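Local coordinates for butyrophilin subfamily 1 member A1 (Bos taurus, PDB 4HH8), which probably takes part in the secretion of milk-fat droplets and probably inhibits the proliferation and cytokine secretion of activated T cells, at residues Asp104-Cys110 and Ala121-Val127; Lys126-Leu130 and Asn208-Gly212; Glu48-Phe52 and Ser92-Arg96; Ser152-Glu158 and Gly184-Val188. The protein carries 1 engineered substitution. Residue numbers count along the deposited sequence, not the author numbering.

Contact 1: residues Asp104-Cys110 and Ala121-Val127; sequences DDGEYRC and AIVHLKV
This is the antiparallel pairing of strands F and G, the hairpin near the end of the N-terminal V-type immunoglobulin domain. The two extended strands run at 147°, with axes 4.6 Å apart at closest. Gly106–Leu125, Tyr108–Val123 and Cys110–Ala121 are hydrogen-bonded pairs. Their two bonds each include Tyr108 N to Val123 O (2.7 Å) and Leu125 N to Gly106 O (2.9 Å). Glu107–His124 and Arg109–Ile122 are the non-hydrogen-bonded pairs between them. Gly106, at phi 142°, has no room for a CB. Before it, Asp105 OD1 accepts from Val127 N at 2.8 Å. Tyr108 (chi1 m) donates from OH to Asp104 O at 2.6 Å, a tyrosine corner. Asp-x-Gly-x-Tyr-x-Cys is the V-set signature of strand F. Asp104 also forms a salt bridge with Arg80. Cys110 SG lies 3.6 Å from Ala121 CB and is disulfide-bonded to Cys36 of strand 32-39. Strand 48-52 flanks residues 106-110 in the sheet, and strand 24-27 flanks residues 121-127.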
loop_
_atom_site.group_PDB
_atom_site.type_symbol
_atom_site.label_atom_id
_atom_site.label_comp_id
_atom_site.label_asym_id
_atom_site.label_seq_id
_atom_site.Cartn_x
_atom_site.Cartn_y
_atom_site.Cartn_z
ATOM N N ASP A 104 6.393 0.943 5.265
ATOM C CA ASP A 104 5.376 0.804 6.311
ATOM C C ASP A 104 4.377 -0.329 6.057
ATOM O O ASP A 104 3.635 -0.732 6.975
ATOM C CB ASP A 104 4.603 2.108 6.465
ATOM C CG ASP A 104 5.470 3.225 6.976
ATOM O OD1 ASP A 104 6.362 2.930 7.812
ATOM O OD2 ASP A 104 5.249 4.380 6.573
ATOM N N ASP A 105 4.342 -0.837 4.821
ATOM C CA ASP A 105 3.469 -1.972 4.463
ATOM C C ASP A 105 3.796 -3.208 5.290
ATOM O O ASP A 105 4.967 -3.531 5.479
ATOM C CB ASP A 105 3.690 -2.319 2.993
ATOM C CG ASP A 105 2.625 -3.239 2.445
ATOM O OD1 ASP A 105 1.719 -2.749 1.751
ATOM O OD2 ASP A 105 2.687 -4.448 2.707
ATOM N N GLY A 106 2.764 -3.886 5.785
ATOM C CA GLY A 106 2.954 -5.136 6.508
ATOM C C GLY A 106 2.026 -5.322 7.693
ATOM O O GLY A 106 1.031 -4.610 7.859
ATOM N N GLU A 107 2.394 -6.267 8.536
ATOM C CA GLU A 107 1.588 -6.699 9.679
ATOM C C GLU A 107 1.997 -5.906 10.908
ATOM O O GLU A 107 3.192 -5.748 11.201
ATOM C CB GLU A 107 1.845 -8.195 9.936
ATOM C CG GLU A 107 0.998 -8.796 11.058
ATOM C CD GLU A 107 1.450 -10.219 11.463
ATOM O OE1 GLU A 107 0.885 -11.190 10.891
ATOM O OE2 GLU A 107 2.381 -10.353 12.327
ATOM N N TYR A 108 1.012 -5.426 11.645
ATOM C CA TYR A 108 1.276 -4.762 12.915
ATOM C C TYR A 108 0.536 -5.530 13.971
ATOM O O TYR A 108 -0.469 -6.183 13.671
ATOM C CB TYR A 108 0.755 -3.321 12.887
ATOM C CG TYR A 108 1.542 -2.424 11.987
ATOM C CD1 TYR A 108 2.439 -1.474 12.525
ATOM C CD2 TYR A 108 1.434 -2.524 10.596
ATOM C CE1 TYR A 108 3.176 -0.630 11.697
ATOM C CE2 TYR A 108 2.193 -1.697 9.745
ATOM C CZ TYR A 108 3.042 -0.746 10.301
ATOM O OH TYR A 108 3.785 0.080 9.487
ATOM N N ARG A 109 1.011 -5.448 15.206
ATOM C CA ARG A 109 0.288 -6.017 16.314
ATOM C C ARG A 109 -0.069 -4.932 17.327
ATOM O O ARG A 109 0.757 -4.085 17.657
ATOM C CB ARG A 109 1.103 -7.150 16.952
ATOM C CG ARG A 109 1.312 -8.356 16.014
ATOM C CD ARG A 109 1.652 -9.597 16.840
ATOM N NE ARG A 109 1.881 -10.820 16.056
ATOM C CZ ARG A 109 0.978 -11.780 15.846
ATOM N NH1 ARG A 109 -0.253 -11.677 16.339
ATOM N NH2 ARG A 109 1.309 -12.856 15.130
ATOM N N CYS A 110 -1.301 -4.964 17.821
ATOM C CA CYS A 110 -1.727 -4.014 18.860
ATOM C C CYS A 110 -1.923 -4.727 20.173
ATOM O O CYS A 110 -2.751 -5.637 20.276
ATOM C CB CYS A 110 -3.015 -3.310 18.480
ATOM S SG CYS A 110 -4.376 -4.472 18.102
ATOM N N ALA A 121 -4.009 -8.170 19.074
ATOM C CA ALA A 121 -4.629 -8.440 17.791
ATOM C C ALA A 121 -3.691 -7.983 16.713
ATOM O O ALA A 121 -2.614 -7.487 17.002
ATOM C CB ALA A 121 -5.959 -7.726 17.677
ATOM N N ILE A 122 -4.122 -8.144 15.472
ATOM C CA ILE A 122 -3.300 -7.942 14.298
ATOM C C ILE A 122 -3.995 -6.903 13.450
ATOM O O ILE A 122 -5.207 -6.959 13.302
ATOM C CB ILE A 122 -3.159 -9.282 13.516
ATOM C CG1 ILE A 122 -2.250 -10.236 14.296
ATOM C CG2 ILE A 122 -2.629 -9.092 12.082
ATOM C CD1 ILE A 122 -2.273 -11.679 13.815
ATOM N N VAL A 123 -3.242 -5.926 12.949
ATOM C CA VAL A 123 -3.733 -5.000 11.918
ATOM C C VAL A 123 -2.793 -5.081 10.722
ATOM O O VAL A 123 -1.553 -5.095 10.878
ATOM C CB VAL A 123 -3.758 -3.531 12.403
ATOM C CG1 VAL A 123 -4.660 -2.642 11.490
ATOM C CG2 VAL A 123 -4.230 -3.434 13.812
ATOM N N HIS A 124 -3.365 -5.161 9.527
ATOM C CA HIS A 124 -2.554 -5.230 8.335
ATOM C C HIS A 124 -2.636 -3.867 7.732
ATOM O O HIS A 124 -3.724 -3.367 7.536
ATOM C CB HIS A 124 -3.052 -6.296 7.345
ATOM C CG HIS A 124 -2.991 -7.696 7.882
ATOM N ND1 HIS A 124 -1.812 -8.418 7.961
ATOM C CD2 HIS A 124 -3.965 -8.508 8.371
ATOM C CE1 HIS A 124 -2.065 -9.617 8.464
ATOM N NE2 HIS A 124 -3.363 -9.695 8.728
ATOM N N LEU A 125 -1.483 -3.232 7.518
ATOM C CA LEU A 125 -1.429 -2.027 6.701
ATOM C C LEU A 125 -1.084 -2.392 5.263
ATOM O O LEU A 125 -0.111 -3.077 5.007
ATOM C CB LEU A 125 -0.395 -1.048 7.251
ATOM C CG LEU A 125 -0.381 0.260 6.463
ATOM C CD1 LEU A 125 -1.759 0.922 6.481
ATOM C CD2 LEU A 125 0.685 1.181 7.001
ATOM N N LYS A 126 -1.902 -1.965 4.318
ATOM C CA LYS A 126 -1.594 -2.179 2.902
ATOM C C LYS A 126 -1.335 -0.848 2.269
ATOM O O LYS A 126 -2.242 -0.067 2.181
ATOM C CB LYS A 126 -2.776 -2.828 2.160
ATOM C CG LYS A 126 -3.005 -4.314 2.464
ATOM C CD LYS A 126 -1.961 -5.172 1.841
ATOM C CE LYS A 126 -2.410 -6.592 1.819
ATOM N NZ LYS A 126 -1.333 -7.342 1.169
ATOM N N VAL A 127 -0.125 -0.623 1.762
ATOM C CA VAL A 127 0.229 0.667 1.201
ATOM C C VAL A 127 0.131 0.604 -0.308
ATOM O O VAL A 127 0.437 -0.433 -0.897
ATOM C CB VAL A 127 1.658 1.143 1.609
ATOM C CG1 VAL A 127 1.935 2.468 0.955
ATOM C CG2 VAL A 127 1.807 1.194 3.155
#

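Contact 2: residues Lys126-Leu130 and Asn208-Gly212; sequences KVAAL and NLLLG
Residues 126-128 are the extended end of strand G of the V-type domain, and the chain stays extended through Leu130. Residues 209-211 have helical phi/psi, and Gly212 follows with positive phi (63°). Ala128 CA and Leu210 CA are 6.9 Å apart; Leu130 CA and Asn208 CA are 6.6 Å apart. Asn208 (chi1 t) works in both directions. Its OD1 accepts from Leu211 N at 3.1 Å, an Asx motif that holds the turn. Its ND2 donates to Ala129 O at 2.8 Å. Leucines of the turn pack on the end of the strand and on the linker. Leu210 (chi1 t) brings CD2 to 3.5 Å from Val127 O and 4.1 Å from Lys126 CB. Leu211 (m, t) places CG 3.7 Å from Ala128 CB. Its CD1 is 4.3 Å from Leu130 CD1. Both leucines also touch Leu25 of strand 24-27. This is an interdomain contact of tandem immunoglobulin domains: the FG loop of the second domain rests on the last strand of the first and the linker after it.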
loop_
_atom_site.group_PDB
_atom_site.type_symbol
_atom_site.label_atom_id
_atom_site.label_comp_id
_atom_site.label_asym_id
_atom_site.label_seq_id
_atom_site.Cartn_x
_atom_site.Cartn_y
_atom_site.Cartn_z
ATOM N N LYS A 126 -1.902 -1.965 4.318
ATOM C CA LYS A 126 -1.594 -2.179 2.902
ATOM C C LYS A 126 -1.335 -0.848 2.269
ATOM O O LYS A 126 -2.242 -0.067 2.181
ATOM C CB LYS A 126 -2.776 -2.828 2.160
ATOM C CG LYS A 126 -3.005 -4.314 2.464
ATOM C CD LYS A 126 -1.961 -5.172 1.841
ATOM C CE LYS A 126 -2.410 -6.592 1.819
ATOM N NZ LYS A 126 -1.333 -7.342 1.169
ATOM N N VAL A 127 -0.125 -0.623 1.762
ATOM C CA VAL A 127 0.229 0.667 1.201
ATOM C C VAL A 127 0.131 0.604 -0.308
ATOM O O VAL A 127 0.437 -0.433 -0.897
ATOM C CB VAL A 127 1.658 1.143 1.609
ATOM C CG1 VAL A 127 1.935 2.468 0.955
ATOM C CG2 VAL A 127 1.807 1.194 3.155
ATOM N N ALA A 128 -0.289 1.703 -0.915
ATOM C CA ALA A 128 -0.444 1.782 -2.342
ATOM C C ALA A 128 0.048 3.133 -2.873
ATOM O O ALA A 128 -0.036 4.150 -2.195
ATOM C CB ALA A 128 -1.904 1.574 -2.727
ATOM N N ALA A 129 0.607 3.130 -4.071
ATOM C CA ALA A 129 0.870 4.381 -4.759
ATOM C C ALA A 129 0.425 4.180 -6.156
ATOM O O ALA A 129 0.610 3.106 -6.732
ATOM C CB ALA A 129 2.330 4.728 -4.734
ATOM N N LEU A 130 -0.129 5.233 -6.699
ATOM C CA LEU A 130 -0.556 5.271 -8.057
ATOM C C LEU A 130 0.485 6.029 -8.853
ATOM O O LEU A 130 0.874 7.114 -8.449
ATOM C CB LEU A 130 -1.825 6.059 -8.043
ATOM C CG LEU A 130 -2.699 6.024 -9.251
ATOM C CD1 LEU A 130 -3.412 4.672 -9.326
ATOM C CD2 LEU A 130 -3.581 7.114 -8.743
ATOM N N ASN A 208 -3.197 -0.427 -10.541
ATOM C CA ASN A 208 -2.941 -0.792 -9.160
ATOM C C ASN A 208 -4.124 -1.646 -8.656
ATOM O O ASN A 208 -5.205 -1.111 -8.382
ATOM C CB ASN A 208 -2.764 0.473 -8.337
ATOM C CG ASN A 208 -2.287 0.216 -6.948
ATOM O OD1 ASN A 208 -2.845 -0.612 -6.260
ATOM N ND2 ASN A 208 -1.240 0.953 -6.497
ATOM N N LEU A 209 -3.895 -2.955 -8.511
ATOM C CA LEU A 209 -4.927 -3.951 -8.122
ATOM C C LEU A 209 -5.467 -3.772 -6.697
ATOM O O LEU A 209 -6.614 -4.062 -6.423
ATOM C CB LEU A 209 -4.368 -5.362 -8.256
ATOM C CG LEU A 209 -3.916 -5.669 -9.683
ATOM C CD1 LEU A 209 -3.364 -7.072 -9.720
ATOM C CD2 LEU A 209 -5.119 -5.559 -10.559
ATOM N N LEU A 210 -4.630 -3.235 -5.824
ATOM C CA LEU A 210 -4.967 -2.942 -4.458
ATOM C C LEU A 210 -5.952 -1.764 -4.326
ATOM O O LEU A 210 -6.930 -1.839 -3.562
ATOM C CB LEU A 210 -3.662 -2.639 -3.738
ATOM C CG LEU A 210 -3.567 -2.666 -2.230
ATOM C CD1 LEU A 210 -4.285 -3.902 -1.613
ATOM C CD2 LEU A 210 -2.078 -2.660 -1.895
ATOM N N LEU A 211 -5.709 -0.686 -5.064
ATOM C CA LEU A 211 -6.681 0.412 -5.154
ATOM C C LEU A 211 -7.833 0.161 -6.119
ATOM O O LEU A 211 -8.847 0.842 -6.027
ATOM C CB LEU A 211 -5.996 1.729 -5.566
ATOM C CG LEU A 211 -4.928 2.329 -4.649
ATOM C CD1 LEU A 211 -4.295 3.541 -5.274
ATOM C CD2 LEU A 211 -5.504 2.687 -3.295
ATOM N N GLY A 212 -7.687 -0.781 -7.053
ATOM C CA GLY A 212 -8.666 -0.955 -8.122
ATOM C C GLY A 212 -8.721 0.306 -8.987
ATOM O O GLY A 212 -9.822 0.791 -9.348
#

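Contact 3: residues Glu48-Phe52 and Ser92-Arg96; sequences ELRWF and SVAVR
Strands 48-52 and 92-96 lie in different sheets and meet face to face. Their axes come within 8.8 Å, and their directions differ by 43° (signed crossing angle -43°). Both are extended. Val93 CA and Leu49 CA are 9.1 Å apart; Val95 CA and Trp51 CA are 7.6 Å apart. Ser92 opens the second strand without touching the first. Val93 (chi1 m) points toward the other sheet. Its CG2 sits at the edge of the Trp51 ring, 3.4 Å from CH2, and 4.5 Å from Leu49 CD1. Leu49 (m, t) and Val93 also share Leu83 of strand 81-85. This is the core of the V-set beta-sandwich, where the tryptophan of strand C fills the space between the sheets. Trp51 (chi1 -88°, chi2 -108°) also packs on Cys110, one half of the intersheet disulfide with Cys36. Ala94 turns its CB away, and its CA lies 4.1 Å from Trp51 CZ2. Val95 (chi1 t) points back inward. Its CG2 makes a CH-pi contact over the face of the six-membered ring of Trp51, and its side chain also touches Phe61. Arg96 takes no part in the contact and forms a salt bridge with Asp31.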
loop_
_atom_site.group_PDB
_atom_site.type_symbol
_atom_site.label_atom_id
_atom_site.label_comp_id
_atom_site.label_asym_id
_atom_site.label_seq_id
_atom_site.Cartn_x
_atom_site.Cartn_y
_atom_site.Cartn_z
ATOM N N GLU A 48 -1.545 0.229 29.148
ATOM C CA GLU A 48 -0.439 0.214 28.227
ATOM C C GLU A 48 -0.970 -0.173 26.856
ATOM O O GLU A 48 -1.530 -1.262 26.692
ATOM C CB GLU A 48 0.673 -0.757 28.667
ATOM C CG GLU A 48 1.794 -0.922 27.612
ATOM C CD GLU A 48 2.836 -1.984 27.990
ATOM O OE1 GLU A 48 3.201 -2.052 29.177
ATOM O OE2 GLU A 48 3.294 -2.748 27.098
ATOM N N LEU A 49 -0.786 0.744 25.908
ATOM C CA LEU A 49 -1.127 0.585 24.488
ATOM C C LEU A 49 0.168 0.500 23.688
ATOM O O LEU A 49 0.913 1.468 23.671
ATOM C CB LEU A 49 -1.936 1.790 23.993
ATOM C CG LEU A 49 -3.166 2.167 24.847
ATOM C CD1 LEU A 49 -3.789 3.461 24.395
ATOM C CD2 LEU A 49 -4.236 1.057 24.918
ATOM N N ARG A 50 0.441 -0.632 23.046
ATOM C CA ARG A 50 1.680 -0.814 22.292
ATOM C C ARG A 50 1.381 -1.281 20.872
ATOM O O ARG A 50 0.722 -2.302 20.690
ATOM C CB ARG A 50 2.576 -1.857 22.968
ATOM C CG ARG A 50 3.914 -2.077 22.258
ATOM C CD ARG A 50 4.724 -3.274 22.819
ATOM N NE ARG A 50 5.125 -3.000 24.196
ATOM C CZ ARG A 50 6.303 -2.511 24.581
ATOM N NH1 ARG A 50 7.266 -2.238 23.699
ATOM N NH2 ARG A 50 6.512 -2.286 25.875
ATOM N N TRP A 51 1.840 -0.557 19.870
ATOM C CA TRP A 51 1.811 -1.099 18.511
ATOM C C TRP A 51 3.234 -1.477 18.138
ATOM O O TRP A 51 4.180 -0.748 18.449
ATOM C CB TRP A 51 1.262 -0.073 17.524
ATOM C CG TRP A 51 -0.211 -0.070 17.359
ATOM C CD1 TRP A 51 -0.898 -0.503 16.286
ATOM C CD2 TRP A 51 -1.181 0.429 18.284
ATOM N NE1 TRP A 51 -2.239 -0.306 16.468
ATOM C CE2 TRP A 51 -2.440 0.266 17.690
ATOM C CE3 TRP A 51 -1.094 1.065 19.529
ATOM C CZ2 TRP A 51 -3.627 0.655 18.309
ATOM C CZ3 TRP A 51 -2.273 1.460 20.159
ATOM C CH2 TRP A 51 -3.533 1.246 19.535
ATOM N N PHE A 52 3.405 -2.633 17.507
ATOM C CA PHE A 52 4.738 -3.063 17.110
ATOM C C PHE A 52 4.675 -3.899 15.847
ATOM O O PHE A 52 3.591 -4.317 15.405
ATOM C CB PHE A 52 5.455 -3.797 18.260
ATOM C CG PHE A 52 4.813 -5.108 18.673
ATOM C CD1 PHE A 52 5.273 -6.315 18.151
ATOM C CD2 PHE A 52 3.774 -5.132 19.602
ATOM C CE1 PHE A 52 4.719 -7.520 18.519
ATOM C CE2 PHE A 52 3.208 -6.331 20.001
ATOM C CZ PHE A 52 3.693 -7.546 19.460
ATOM N N SER A 92 -11.843 2.014 22.172
ATOM C CA SER A 92 -11.479 2.101 20.769
ATOM C C SER A 92 -10.457 3.209 20.512
ATOM O O SER A 92 -10.698 4.374 20.842
ATOM C CB SER A 92 -12.740 2.340 19.936
ATOM O OG SER A 92 -12.464 2.123 18.563
ATOM N N VAL A 93 -9.296 2.817 19.975
ATOM C CA VAL A 93 -8.178 3.739 19.729
ATOM C C VAL A 93 -7.503 3.374 18.421
ATOM O O VAL A 93 -7.839 2.376 17.811
ATOM C CB VAL A 93 -7.087 3.697 20.856
ATOM C CG1 VAL A 93 -7.684 4.000 22.174
ATOM C CG2 VAL A 93 -6.393 2.366 20.905
ATOM N N ALA A 94 -6.543 4.184 17.992
ATOM C CA ALA A 94 -5.787 3.839 16.794
ATOM C C ALA A 94 -4.478 4.559 16.924
ATOM O O ALA A 94 -4.374 5.483 17.725
ATOM C CB ALA A 94 -6.525 4.282 15.534
ATOM N N VAL A 95 -3.484 4.101 16.170
ATOM C CA VAL A 95 -2.224 4.805 16.023
ATOM C C VAL A 95 -2.294 5.398 14.643
ATOM O O VAL A 95 -2.579 4.671 13.688
ATOM C CB VAL A 95 -1.002 3.865 16.164
ATOM C CG1 VAL A 95 0.293 4.545 15.683
ATOM C CG2 VAL A 95 -0.820 3.527 17.612
ATOM N N ARG A 96 -2.111 6.720 14.562
ATOM C CA ARG A 96 -1.975 7.430 13.318
ATOM C C ARG A 96 -0.497 7.439 12.891
ATOM O O ARG A 96 0.376 7.877 13.659
ATOM C CB ARG A 96 -2.508 8.855 13.439
ATOM C CG ARG A 96 -2.622 9.556 12.063
ATOM C CD ARG A 96 -3.356 10.914 12.100
ATOM N NE ARG A 96 -2.717 11.873 12.991
ATOM C CZ ARG A 96 -2.332 13.116 12.664
ATOM N NH1 ARG A 96 -2.516 13.596 11.429
ATOM N NH2 ARG A 96 -1.762 13.899 13.589
#

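Contact 4: residues Ser152-Glu158 and Gly184-Val188; sequences SVGWYPE and GLFTV
A G1 beta bulge interrupts the pairing of strands B and E in the second immunoglobulin domain, at the end that faces the first domain. The strands are antiparallel (152°), with axes 4.5 Å apart at closest. Ser152–Val188 is a hydrogen-bonded pair: Val188 N to Ser152 O is 2.7 Å, and Ser152 N to Val188 O is 3.1 Å. The register then slips by one residue, so that Gly154 and Trp155 both face Phe186. Gly154 takes phi/psi 93/33°, where a CB would clash with the preceding carbonyl. Phe186 O accepts from Trp155 N at 2.9 Å and, weakly, from Gly154 N at 2.9 Å. Phe186 N returns a bond to Trp155 O at 2.7 Å. Trp155 (chi1 m) lies on the inner face with Ser152 and Val188, where all three touch Ile206 of the opposite sheet. Its NE1 donates to Ser152 OG at 2.6 Å. Past the strand, Tyr156 and cis-Pro157 lead the chain around Phe186. The Tyr156 and Phe186 rings are nearly parallel (17°) but barely overlap, with centroids 5.9 Å apart. Glu158 CG sits over the face of the Phe186 ring, 4.1 Å from its centroid. A water fills the gap at the bulge: it accepts from Gly154 N at 2.9 Å, donates to Leu185 O at 2.8 Å and hydrogen-bonds Thr187 OG1 at 2.7 Å.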
loop_
_atom_site.group_PDB
_atom_site.type_symbol
_atom_site.label_atom_id
_atom_site.label_comp_id
_atom_site.label_asym_id
_atom_site.label_seq_id
_atom_site.Cartn_x
_atom_site.Cartn_y
_atom_site.Cartn_z
ATOM N N SER A 152 5.864 3.435 -17.191
ATOM C CA SER A 152 5.244 4.255 -16.183
ATOM C C SER A 152 6.067 4.090 -14.921
ATOM O O SER A 152 6.725 3.066 -14.720
ATOM C CB SER A 152 3.771 3.887 -15.972
ATOM O OG SER A 152 3.171 4.625 -14.903
ATOM N N VAL A 153 5.989 5.094 -14.066
ATOM C CA VAL A 153 6.893 5.290 -12.954
ATOM C C VAL A 153 6.069 5.444 -11.680
ATOM O O VAL A 153 5.016 6.078 -11.720
ATOM C CB VAL A 153 7.682 6.589 -13.284
ATOM C CG1 VAL A 153 8.046 7.406 -12.057
ATOM C CG2 VAL A 153 8.897 6.269 -14.173
ATOM N N GLY A 154 6.501 4.843 -10.565
ATOM C CA GLY A 154 5.951 5.201 -9.228
ATOM C C GLY A 154 4.765 4.394 -8.660
ATOM O O GLY A 154 3.931 4.921 -7.915
ATOM N N TRP A 155 4.688 3.109 -8.964
ATOM C CA TRP A 155 3.554 2.315 -8.512
ATOM C C TRP A 155 3.933 1.525 -7.309
ATOM O O TRP A 155 5.058 1.077 -7.207
ATOM C CB TRP A 155 3.082 1.362 -9.604
ATOM C CG TRP A 155 2.681 2.084 -10.809
ATOM C CD1 TRP A 155 3.520 2.625 -11.753
ATOM C CD2 TRP A 155 1.348 2.439 -11.193
ATOM N NE1 TRP A 155 2.779 3.255 -12.715
ATOM C CE2 TRP A 155 1.445 3.155 -12.404
ATOM C CE3 TRP A 155 0.074 2.162 -10.667
ATOM C CZ2 TRP A 155 0.318 3.647 -13.077
ATOM C CZ3 TRP A 155 -1.045 2.639 -11.344
ATOM C CH2 TRP A 155 -0.913 3.401 -12.515
ATOM N N TYR A 156 2.983 1.329 -6.410
ATOM C CA TYR A 156 3.195 0.414 -5.330
ATOM C C TYR A 156 1.868 -0.272 -5.017
ATOM O O TYR A 156 0.845 0.393 -4.974
ATOM C CB TYR A 156 3.825 1.116 -4.099
ATOM C CG TYR A 156 4.342 0.080 -3.138
ATOM C CD1 TYR A 156 5.646 -0.429 -3.262
ATOM C CD2 TYR A 156 3.504 -0.470 -2.175
ATOM C CE1 TYR A 156 6.107 -1.419 -2.400
ATOM C CE2 TYR A 156 3.958 -1.471 -1.319
ATOM C CZ TYR A 156 5.243 -1.939 -1.450
ATOM O OH TYR A 156 5.665 -2.920 -0.600
ATOM N N PRO A 157 1.848 -1.607 -4.870
ATOM C CA PRO A 157 2.950 -2.546 -5.076
ATOM C C PRO A 157 3.159 -2.759 -6.577
ATOM O O PRO A 157 2.870 -1.846 -7.371
ATOM C CB PRO A 157 2.466 -3.831 -4.331
ATOM C CG PRO A 157 0.849 -3.781 -4.553
ATOM C CD PRO A 157 0.589 -2.276 -4.423
ATOM N N GLU A 158 3.694 -3.922 -6.975
ATOM C CA GLU A 158 3.848 -4.250 -8.382
ATOM C C GLU A 158 2.511 -4.011 -9.106
ATOM O O GLU A 158 1.494 -4.586 -8.733
ATOM C CB GLU A 158 4.280 -5.714 -8.547
ATOM C CG GLU A 158 5.712 -6.024 -8.039
ATOM C CD GLU A 158 5.786 -6.400 -6.523
ATOM O OE1 GLU A 158 4.883 -6.082 -5.719
ATOM O OE2 GLU A 158 6.754 -7.056 -6.132
ATOM N N GLY A 184 11.259 2.675 -2.918
ATOM C CA GLY A 184 10.612 1.354 -3.106
ATOM C C GLY A 184 9.466 1.311 -4.133
ATOM O O GLY A 184 8.757 0.308 -4.224
ATOM N N LEU A 185 9.265 2.385 -4.900
ATOM C CA LEU A 185 8.151 2.453 -5.865
ATOM C C LEU A 185 8.577 1.903 -7.222
ATOM O O LEU A 185 9.657 2.235 -7.714
ATOM C CB LEU A 185 7.682 3.883 -6.028
ATOM C CG LEU A 185 7.352 4.642 -4.733
ATOM C CD1 LEU A 185 6.961 6.132 -4.985
ATOM C CD2 LEU A 185 6.256 3.901 -3.965
ATOM N N PHE A 186 7.705 1.105 -7.837
ATOM C CA PHE A 186 8.020 0.435 -9.087
ATOM C C PHE A 186 7.837 1.292 -10.328
ATOM O O PHE A 186 6.832 1.998 -10.489
ATOM C CB PHE A 186 7.256 -0.888 -9.209
ATOM C CG PHE A 186 7.557 -1.828 -8.095
ATOM C CD1 PHE A 186 8.719 -2.600 -8.122
ATOM C CD2 PHE A 186 6.735 -1.902 -6.990
ATOM C CE1 PHE A 186 9.024 -3.493 -7.068
ATOM C CE2 PHE A 186 7.057 -2.776 -5.889
ATOM C CZ PHE A 186 8.194 -3.571 -5.949
ATOM N N THR A 187 8.889 1.265 -11.146
ATOM C CA THR A 187 8.840 1.672 -12.539
ATOM C C THR A 187 8.584 0.414 -13.359
ATOM O O THR A 187 9.150 -0.647 -13.083
ATOM C CB THR A 187 10.151 2.426 -12.949
ATOM O OG1 THR A 187 10.163 3.676 -12.262
ATOM C CG2 THR A 187 10.199 2.736 -14.415
ATOM N N VAL A 188 7.648 0.517 -14.301
ATOM C CA VAL A 188 7.224 -0.640 -15.064
ATOM C C VAL A 188 7.504 -0.424 -16.543
ATOM O O VAL A 188 7.184 0.613 -17.078
ATOM C CB VAL A 188 5.695 -0.989 -14.811
ATOM C CG1 VAL A 188 4.778 0.124 -15.276
ATOM C CG2 VAL A 188 5.314 -2.354 -15.495
HETATM O O HOH W 1 9.168 4.056 -9.833
#

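From the N terminus, contact 3 comes first. It closes a loop of about 40 residues and joins the two sheets of the V-type domain. Contact 1 follows in series and closes the short F-G hairpin. The two meet where Arg109 N lies 2.8 Å from Phe52 O, a probable hydrogen bond. Contact 2 begins on Lys126 and Val127, where contact 1 ends, and closes the long loop that brings the second domain back to the linker. Contact 4 falls wholly within that loop. It touches contact 2 at Ala129 N and Tyr156 O, 2.9 Å apart, and Tyr156 also packs against Val127. Contacts 2 and 4 thus meet at the domain junction.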